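Local coordinates for protein vibralactone Cyclase (Boreostereum vibrans, PDB 6KD0) that probably catalyses the cyclization that forms the fused bicyclic beta-lactone of vibralactone, using an alpha/beta hydrolase fold, at residues L270-R284 and V299-F313. Numbering follows the deposited sequence.
Sequences LPPLFFMSCGWDPLR and VETRMTMYPGVPHAF
L273-C278 and T301-Y306 pair as parallel strands, their axes 14° apart, joined by alternating backbone bonds from L273 N-E300 O to G279 N-Y306 O. On one face M303, turned back at its CB-CG bond (chi2 75°), lies alongside F275 and sets CE 3.5 Å from F275 CD1, while SD stands 5.3 Å from the ring centroid, an oblique Met-aromatic contact. M305 folds back likewise, resting CE 3.3 Å from S277 OG and SD 3.7 Å from G279 CA. On the other face F274 CZ meets T304 OG1, which also bonds E329. Beyond the strand ends, H311 ND1 donates to D281 OD2 over 2.6 Å, on its syn side but 30° out of the carboxylate plane, the oxygen lying in the imidazole plane. L283 N meets D281 OD1 from above the carboxylate at 3.0 Å, so each oxygen has its own donor, restraining the group's rotation. With an alanine for D281, H311 ND1 would probably lose its acceptor and L283 N its cap, leaving the ring freer to turn. H311 NE2 bonds S177 OG, consistent with a Ser-His-Asp triad whose acid and histidine follow the last two strands, linked by a beta-alpha-beta crossover, of an alpha/beta hydrolase sheet.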
loop_
_atom_site.group_PDB
_atom_site.type_symbol
_atom_site.label_atom_id
_atom_site.label_comp_id
_atom_site.label_asym_id
_atom_site.label_seq_id
_atom_site.Cartn_x
_atom_site.Cartn_y
_atom_site.Cartn_z
ATOM N N LEU A 270 -4.362 4.588 16.574
ATOM C CA LEU A 270 -4.214 4.602 15.130
ATOM C C LEU A 270 -5.591 4.532 14.485
ATOM O O LEU A 270 -6.572 4.181 15.148
ATOM C CB LEU A 270 -3.365 3.418 14.677
ATOM C CG LEU A 270 -1.906 3.444 15.133
ATOM C CD1 LEU A 270 -1.219 2.144 14.764
ATOM C CD2 LEU A 270 -1.181 4.614 14.512
ATOM N N PRO A 271 -5.703 4.868 13.201
ATOM C CA PRO A 271 -7.004 4.754 12.524
ATOM C C PRO A 271 -7.429 3.305 12.403
ATOM O O PRO A 271 -6.588 2.391 12.436
ATOM C CB PRO A 271 -6.757 5.381 11.139
ATOM C CG PRO A 271 -5.452 6.097 11.234
ATOM C CD PRO A 271 -4.663 5.444 12.327
ATOM N N PRO A 272 -8.731 3.051 12.285
ATOM C CA PRO A 272 -9.192 1.692 12.006
ATOM C C PRO A 272 -8.453 1.144 10.795
ATOM O O PRO A 272 -8.182 1.866 9.838
ATOM C CB PRO A 272 -10.691 1.860 11.737
ATOM C CG PRO A 272 -11.058 3.194 12.304
ATOM C CD PRO A 272 -9.822 4.043 12.340
ATOM N N LEU A 273 -8.096 -0.134 10.861
ATOM C CA LEU A 273 -7.142 -0.733 9.940
ATOM C C LEU A 273 -7.772 -1.908 9.210
ATOM O O LEU A 273 -8.207 -2.869 9.848
ATOM C CB LEU A 273 -5.896 -1.197 10.692
ATOM C CG LEU A 273 -4.903 -2.016 9.875
ATOM C CD1 LEU A 273 -4.321 -1.184 8.739
ATOM C CD2 LEU A 273 -3.800 -2.524 10.789
ATOM N N PHE A 274 -7.758 -1.851 7.878
ATOM C CA PHE A 274 -8.155 -2.951 7.007
ATOM C C PHE A 274 -6.879 -3.508 6.385
ATOM O O PHE A 274 -6.203 -2.813 5.615
ATOM C CB PHE A 274 -9.146 -2.478 5.940
ATOM C CG PHE A 274 -9.764 -3.594 5.118
ATOM C CD1 PHE A 274 -9.134 -4.081 3.984
ATOM C CD2 PHE A 274 -11.007 -4.111 5.454
ATOM C CE1 PHE A 274 -9.714 -5.088 3.226
ATOM C CE2 PHE A 274 -11.593 -5.122 4.705
ATOM C CZ PHE A 274 -10.943 -5.610 3.584
ATOM N N PHE A 275 -6.560 -4.757 6.717
ATOM C CA PHE A 275 -5.288 -5.376 6.387
ATOM C C PHE A 275 -5.526 -6.520 5.414
ATOM O O PHE A 275 -6.400 -7.365 5.644
ATOM C CB PHE A 275 -4.609 -5.882 7.663
ATOM C CG PHE A 275 -3.145 -6.120 7.515
ATOM C CD1 PHE A 275 -2.678 -7.240 6.849
ATOM C CD2 PHE A 275 -2.226 -5.218 8.050
ATOM C CE1 PHE A 275 -1.314 -7.461 6.707
ATOM C CE2 PHE A 275 -0.861 -5.442 7.911
ATOM C CZ PHE A 275 -0.417 -6.559 7.242
ATOM N N MET A 276 -4.771 -6.541 4.320
ATOM C CA MET A 276 -4.917 -7.577 3.308
ATOM C C MET A 276 -3.597 -8.313 3.178
ATOM O O MET A 276 -2.554 -7.683 3.006
ATOM C CB MET A 276 -5.330 -6.974 1.967
ATOM C CG MET A 276 -6.549 -6.114 2.081
ATOM S SD MET A 276 -7.070 -5.490 0.488
ATOM C CE MET A 276 -7.807 -6.968 -0.214
ATOM N N SER A 277 -3.645 -9.639 3.238
ATOM C CA SER A 277 -2.452 -10.468 3.266
ATOM C C SER A 277 -2.505 -11.509 2.160
ATOM O O SER A 277 -3.575 -12.030 1.832
ATOM C CB SER A 277 -2.304 -11.161 4.622
ATOM O OG SER A 277 -1.043 -11.829 4.743
ATOM N N CYS A 278 -1.343 -11.814 1.592
ATOM C CA CYS A 278 -1.192 -12.929 0.667
ATOM C C CYS A 278 -0.498 -14.071 1.397
ATOM O O CYS A 278 0.481 -13.849 2.125
ATOM C CB CYS A 278 -0.396 -12.521 -0.575
ATOM S SG CYS A 278 -1.287 -11.349 -1.612
ATOM N N GLY A 279 -0.984 -15.294 1.181
ATOM C CA GLY A 279 -0.504 -16.412 1.978
ATOM C C GLY A 279 0.892 -16.872 1.609
ATOM O O GLY A 279 1.655 -17.304 2.471
ATOM N N TRP A 280 1.241 -16.815 0.328
ATOM C CA TRP A 280 2.483 -17.411 -0.163
ATOM C C TRP A 280 3.531 -16.319 -0.359
ATOM O O TRP A 280 3.874 -15.947 -1.477
ATOM C CB TRP A 280 2.213 -18.158 -1.464
ATOM C CG TRP A 280 3.298 -19.092 -1.922
ATOM C CD1 TRP A 280 4.506 -19.338 -1.321
ATOM C CD2 TRP A 280 3.267 -19.903 -3.104
ATOM N NE1 TRP A 280 5.220 -20.261 -2.056
ATOM C CE2 TRP A 280 4.481 -20.620 -3.156
ATOM C CE3 TRP A 280 2.334 -20.084 -4.130
ATOM C CZ2 TRP A 280 4.776 -21.514 -4.190
ATOM C CZ3 TRP A 280 2.633 -20.975 -5.158
ATOM C CH2 TRP A 280 3.840 -21.674 -5.174
ATOM N N ASP A 281 4.059 -15.822 0.763
ATOM C CA ASP A 281 4.738 -14.531 0.778
ATOM C C ASP A 281 5.678 -14.507 1.976
ATOM O O ASP A 281 5.226 -14.720 3.110
ATOM C CB ASP A 281 3.680 -13.413 0.842
ATOM C CG ASP A 281 4.258 -12.002 0.781
ATOM O OD1 ASP A 281 5.497 -11.807 0.844
ATOM O OD2 ASP A 281 3.437 -11.069 0.671
ATOM N N PRO A 282 6.985 -14.297 1.769
ATOM C CA PRO A 282 7.909 -14.220 2.921
ATOM C C PRO A 282 7.576 -13.098 3.890
ATOM O O PRO A 282 7.877 -13.215 5.087
ATOM C CB PRO A 282 9.279 -13.998 2.258
ATOM C CG PRO A 282 8.952 -13.381 0.924
ATOM C CD PRO A 282 7.685 -14.073 0.490
ATOM N N LEU A 283 6.958 -12.015 3.417
ATOM C CA LEU A 283 6.560 -10.896 4.274
ATOM C C LEU A 283 5.247 -11.137 5.010
ATOM O O LEU A 283 4.762 -10.229 5.697
ATOM C CB LEU A 283 6.419 -9.618 3.430
ATOM C CG LEU A 283 7.667 -9.040 2.781
ATOM C CD1 LEU A 283 7.352 -7.694 2.080
ATOM C CD2 LEU A 283 8.789 -8.870 3.790
ATOM N N ARG A 284 4.644 -12.323 4.872
ATOM C CA ARG A 284 3.318 -12.537 5.440
ATOM C C ARG A 284 3.319 -12.355 6.952
ATOM O O ARG A 284 2.480 -11.632 7.505
ATOM C CB ARG A 284 2.804 -13.932 5.072
ATOM C CG ARG A 284 1.435 -14.263 5.666
ATOM C CD ARG A 284 1.156 -15.779 5.584
ATOM N NE ARG A 284 1.983 -16.541 6.522
ATOM C CZ ARG A 284 2.572 -17.705 6.253
ATOM N NH1 ARG A 284 2.456 -18.262 5.052
ATOM N NH2 ARG A 284 3.282 -18.317 7.192
ATOM N N VAL A 299 -7.101 -0.850 18.681
ATOM C CA VAL A 299 -7.564 -0.255 17.435
ATOM C C VAL A 299 -8.484 -1.238 16.731
ATOM O O VAL A 299 -8.224 -2.443 16.723
ATOM C CB VAL A 299 -6.363 0.118 16.548
ATOM C CG1 VAL A 299 -6.825 0.585 15.153
ATOM C CG2 VAL A 299 -5.522 1.190 17.239
ATOM N N GLU A 300 -9.577 -0.724 16.164
ATOM C CA GLU A 300 -10.479 -1.549 15.372
ATOM C C GLU A 300 -9.821 -1.975 14.064
ATOM O O GLU A 300 -9.159 -1.183 13.389
ATOM C CB GLU A 300 -11.787 -0.822 15.066
ATOM C CG GLU A 300 -12.840 -1.760 14.436
ATOM C CD GLU A 300 -14.099 -1.034 13.995
ATOM O OE1 GLU A 300 -14.135 0.211 14.083
ATOM O OE2 GLU A 300 -15.052 -1.708 13.555
ATOM N N THR A 301 -10.096 -3.212 13.666
ATOM C CA THR A 301 -9.213 -3.930 12.771
ATOM C C THR A 301 -9.985 -5.019 12.038
ATOM O O THR A 301 -10.867 -5.670 12.615
ATOM C CB THR A 301 -8.070 -4.497 13.614
ATOM O OG1 THR A 301 -6.832 -3.866 13.283
ATOM C CG2 THR A 301 -7.987 -5.970 13.525
ATOM N N ARG A 302 -9.668 -5.184 10.756
ATOM C CA ARG A 302 -10.156 -6.289 9.946
ATOM C C ARG A 302 -9.000 -6.856 9.142
ATOM O O ARG A 302 -8.126 -6.115 8.698
ATOM C CB ARG A 302 -11.283 -5.865 9.017
ATOM C CG ARG A 302 -12.566 -5.592 9.746
ATOM C CD ARG A 302 -13.757 -5.473 8.827
ATOM N NE ARG A 302 -14.924 -5.064 9.602
ATOM C CZ ARG A 302 -16.116 -4.758 9.096
ATOM N NH1 ARG A 302 -16.328 -4.806 7.782
ATOM N NH2 ARG A 302 -17.101 -4.397 9.916
ATOM N N MET A 303 -8.986 -8.172 8.989
ATOM C CA MET A 303 -7.937 -8.889 8.288
ATOM C C MET A 303 -8.602 -9.714 7.196
ATOM O O MET A 303 -9.694 -10.250 7.402
ATOM C CB MET A 303 -7.174 -9.783 9.270
ATOM C CG MET A 303 -6.487 -11.005 8.693
ATOM S SD MET A 303 -4.997 -10.554 7.799
ATOM C CE MET A 303 -4.141 -9.599 9.052
ATOM N N THR A 304 -7.974 -9.770 6.025
ATOM C CA THR A 304 -8.393 -10.655 4.944
ATOM C C THR A 304 -7.166 -11.384 4.445
ATOM O O THR A 304 -6.188 -10.734 4.061
ATOM C CB THR A 304 -9.029 -9.894 3.781
ATOM O OG1 THR A 304 -10.131 -9.122 4.263
ATOM C CG2 THR A 304 -9.512 -10.888 2.744
ATOM N N MET A 305 -7.223 -12.715 4.429
ATOM C CA MET A 305 -6.114 -13.550 3.984
ATOM C C MET A 305 -6.450 -14.225 2.654
ATOM O O MET A 305 -7.529 -14.815 2.501
ATOM C CB MET A 305 -5.772 -14.599 5.052
ATOM C CG MET A 305 -4.774 -15.657 4.584
ATOM S SD MET A 305 -3.104 -15.010 4.233
ATOM C CE MET A 305 -2.570 -14.494 5.878
ATOM N N TYR A 306 -5.532 -14.138 1.687
ATOM C CA TYR A 306 -5.635 -14.855 0.420
ATOM C C TYR A 306 -4.637 -16.004 0.413
ATOM O O TYR A 306 -3.461 -15.816 0.065
ATOM C CB TYR A 306 -5.400 -13.915 -0.767
ATOM C CG TYR A 306 -6.625 -13.096 -1.084
ATOM C CD1 TYR A 306 -7.036 -12.072 -0.242
ATOM C CD2 TYR A 306 -7.400 -13.380 -2.206
ATOM C CE1 TYR A 306 -8.171 -11.342 -0.519
ATOM C CE2 TYR A 306 -8.541 -12.647 -2.493
ATOM C CZ TYR A 306 -8.915 -11.631 -1.651
ATOM O OH TYR A 306 -10.051 -10.899 -1.920
ATOM N N PRO A 307 -5.048 -17.213 0.802
ATOM C CA PRO A 307 -4.097 -18.330 0.841
ATOM C C PRO A 307 -3.669 -18.761 -0.554
ATOM O O PRO A 307 -4.399 -18.608 -1.535
ATOM C CB PRO A 307 -4.866 -19.451 1.554
ATOM C CG PRO A 307 -6.282 -19.028 1.621
ATOM C CD PRO A 307 -6.376 -17.561 1.338
ATOM N N GLY A 308 -2.453 -19.294 -0.627
ATOM C CA GLY A 308 -1.954 -19.914 -1.843
ATOM C C GLY A 308 -1.639 -18.979 -2.991
ATOM O O GLY A 308 -1.445 -19.454 -4.119
ATOM N N VAL A 309 -1.589 -17.671 -2.759
ATOM C CA VAL A 309 -1.179 -16.756 -3.825
ATOM C C VAL A 309 -0.044 -15.859 -3.344
ATOM O O VAL A 309 0.057 -15.556 -2.141
ATOM C CB VAL A 309 -2.362 -15.926 -4.347
ATOM C CG1 VAL A 309 -3.230 -16.806 -5.233
ATOM C CG2 VAL A 309 -3.166 -15.365 -3.206
ATOM N N PRO A 310 0.823 -15.421 -4.248
ATOM C CA PRO A 310 2.017 -14.673 -3.851
ATOM C C PRO A 310 1.770 -13.171 -3.700
ATOM O O PRO A 310 0.726 -12.617 -4.051
ATOM C CB PRO A 310 2.975 -14.954 -5.006
ATOM C CG PRO A 310 2.073 -15.029 -6.185
ATOM C CD PRO A 310 0.856 -15.766 -5.683
ATOM N N HIS A 311 2.798 -12.522 -3.170
ATOM C CA HIS A 311 2.889 -11.071 -3.034
ATOM C C HIS A 311 2.569 -10.359 -4.343
ATOM O O HIS A 311 3.230 -10.581 -5.364
ATOM C CB HIS A 311 4.307 -10.738 -2.579
ATOM C CG HIS A 311 4.494 -9.344 -2.067
ATOM N ND1 HIS A 311 4.343 -9.016 -0.737
ATOM C CD2 HIS A 311 4.896 -8.215 -2.692
ATOM C CE1 HIS A 311 4.631 -7.738 -0.566
ATOM N NE2 HIS A 311 4.967 -7.229 -1.738
ATOM N N ALA A 312 1.543 -9.511 -4.312
ATOM C CA ALA A 312 1.170 -8.660 -5.440
ATOM C C ALA A 312 0.691 -9.443 -6.651
ATOM O O ALA A 312 0.827 -8.959 -7.784
ATOM C CB ALA A 312 2.327 -7.757 -5.877
ATOM N N PHE A 313 0.156 -10.654 -6.440
ATOM C CA PHE A 313 -0.341 -11.444 -7.563
ATOM C C PHE A 313 -1.460 -10.725 -8.301
ATOM O O PHE A 313 -1.653 -10.959 -9.497
ATOM C CB PHE A 313 -0.834 -12.805 -7.087
ATOM C CG PHE A 313 -2.256 -12.778 -6.605
ATOM C CD1 PHE A 313 -2.559 -12.329 -5.328
ATOM C CD2 PHE A 313 -3.291 -13.173 -7.441
ATOM C CE1 PHE A 313 -3.879 -12.290 -4.888
ATOM C CE2 PHE A 313 -4.603 -13.127 -7.008
ATOM C CZ PHE A 313 -4.895 -12.685 -5.733
HETATM O O HOH W 1 5.366 -13.858 -2.797
#